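Local structure of LacI family sugar-binding transcriptional regulator (4RK0) at the interface of chains A and B. The protein binds ribose through its sugar-binding module and, as a LacI-family regulator, probably represses transcription by binding operator DNA. Residues are numbered along the deposited sequence; one frame, centred on the assembly and turned at random. Chains: chain A/B, LacI family sugar-binding transcriptional regulator.

The interface of chains A and B. Residues chain A 42-44, 47-48; chain B 30, 34.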
loop_
_atom_site.group_PDB
_atom_site.type_symbol
_atom_site.label_atom_id
_atom_site.label_comp_id
_atom_site.label_asym_id
_atom_site.label_seq_id
_atom_site.Cartn_x
_atom_site.Cartn_y
_atom_site.Cartn_z
ATOM N N LEU A 42 -0.455 -11.218 10.568
ATOM C CA LEU A 42 -0.893 -10.792 9.259
ATOM C C LEU A 42 -0.918 -11.955 8.294
ATOM O O LEU A 42 0.089 -12.632 8.098
ATOM C CB LEU A 42 0.023 -9.707 8.713
ATOM C CG LEU A 42 -0.399 -9.227 7.325
ATOM C CD1 LEU A 42 -1.672 -8.417 7.370
ATOM C CD2 LEU A 42 0.745 -8.435 6.729
ATOM N N CYS A 43 -2.054 -12.111 7.639
ATOM C CA CYS A 43 -2.222 -13.122 6.621
ATOM C C CYS A 43 -2.917 -12.517 5.404
ATOM O O CYS A 43 -4.129 -12.391 5.352
ATOM C CB CYS A 43 -3.069 -14.253 7.163
ATOM S SG CYS A 43 -3.389 -15.605 5.960
ATOM N N ASN A 44 -2.139 -12.157 4.398
ATOM C CA ASN A 44 -2.759 -11.716 3.167
ATOM C C ASN A 44 -2.791 -12.883 2.208
ATOM O O ASN A 44 -1.774 -13.542 1.943
ATOM C CB ASN A 44 -2.077 -10.486 2.556
ATOM C CG ASN A 44 -0.587 -10.562 2.617
ATOM O OD1 ASN A 44 -0.011 -10.561 3.709
ATOM N ND2 ASN A 44 0.059 -10.618 1.455
ATOM N N GLN A 47 -0.475 -13.961 -1.079
ATOM C CA GLN A 47 0.853 -14.575 -0.956
ATOM C C GLN A 47 0.835 -16.044 -0.553
ATOM O O GLN A 47 1.907 -16.632 -0.372
ATOM C CB GLN A 47 1.774 -13.765 -0.011
ATOM C CG GLN A 47 2.430 -12.587 -0.685
ATOM C CD GLN A 47 3.196 -13.016 -1.919
ATOM O OE1 GLN A 47 2.723 -12.833 -3.033
ATOM N NE2 GLN A 47 4.351 -13.639 -1.721
ATOM N N ASP A 48 -0.360 -16.602 -0.375
ATOM C CA ASP A 48 -0.554 -18.053 -0.241
ATOM C C ASP A 48 -0.797 -18.570 -1.656
ATOM O O ASP A 48 -1.921 -18.506 -2.188
ATOM C CB ASP A 48 -1.742 -18.380 0.678
ATOM C CG ASP A 48 -1.932 -19.893 0.878
ATOM O OD1 ASP A 48 -1.208 -20.689 0.254
ATOM O OD2 ASP A 48 -2.794 -20.291 1.673
ATOM N N GLU B 30 7.032 -12.885 3.182
ATOM C CA GLU B 30 5.998 -13.872 3.217
ATOM C C GLU B 30 6.177 -15.015 2.230
ATOM O O GLU B 30 5.709 -16.131 2.481
ATOM C CB GLU B 30 4.652 -13.236 2.932
ATOM C CG GLU B 30 4.111 -12.357 4.061
ATOM C CD GLU B 30 2.911 -11.539 3.638
ATOM O OE1 GLU B 30 2.673 -11.366 2.406
ATOM O OE2 GLU B 30 2.178 -11.082 4.541
ATOM N N TYR B 34 5.652 -18.102 4.596
ATOM C CA TYR B 34 4.417 -18.870 4.466
ATOM C C TYR B 34 4.648 -20.358 4.131
ATOM O O TYR B 34 4.003 -21.242 4.696
ATOM C CB TYR B 34 3.486 -18.271 3.409
ATOM C CG TYR B 34 2.705 -17.027 3.853
ATOM C CD1 TYR B 34 3.067 -16.309 4.994
ATOM C CD2 TYR B 34 1.629 -16.556 3.099
ATOM C CE1 TYR B 34 2.362 -15.179 5.384
ATOM C CE2 TYR B 34 0.919 -15.432 3.477
ATOM C CZ TYR B 34 1.286 -14.751 4.623
ATOM O OH TYR B 34 0.607 -13.611 5.000
#
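B:Tyr34 reaches across the subunit boundary to the backbone of strand 39-44 of chain A, and B:Glu30, in the last turn of helix 20-33, meets A:Asn44 beside it. The patch belongs to a two-fold symmetric contact between identical chains, so it recurs with the chains exchanged; LacI-family regulators commonly dimerise through this ligand-binding module, which makes a biological dimer likely.

The tyrosine hydroxyl lies against the strand's main chain. A:Asn44 N donates to B:Tyr34 OH at 3.2 Å, with a moderately bent angle of 142° at the hydrogen. The same hydroxyl can donate to the carbonyl of A:Leu42, but at 3.3 Å between B:Tyr34 OH and A:Leu42 O this bond is weak. If it forms, the hydroxyl would act as both acceptor and donor and link two successive peptide groups of the strand. The ring presents its edge to chain A, with A:Asn44 O in its plane, 3.6 Å from B:Tyr34 CE2. A:Gln47 CB packs 4.0 Å from B:Tyr34 CE2. Within chain B, B:Glu30 CB sits over one ring face near the rim, which may help to hold the ring in place.

A:Asn44 and B:Glu30 approach from opposite directions, their amide and carboxylate planes turned 31° apart. A:Asn44 ND2 donates to B:Glu30 OE1 at 2.9 Å; the carboxylate oxygen is met on its syn side, and the acceptor lies near the amide plane. The asparagine's chi1 of 42° sets CG between the backbone N and carbonyl carbon, aiming the amide at the glutamate, whose chain is extended beyond CG. A:Asn44 OD1, however, faces both carboxylate oxygens with no evident donor, and its approach to B:Glu30 OE2 is too short to be real, so the amide's orientation against the carboxylate is doubtful. A:Gln47 flanks the carboxylate with its aliphatic stem, A:Gln47 CG lying 3.3 Å from B:Glu30 OE1.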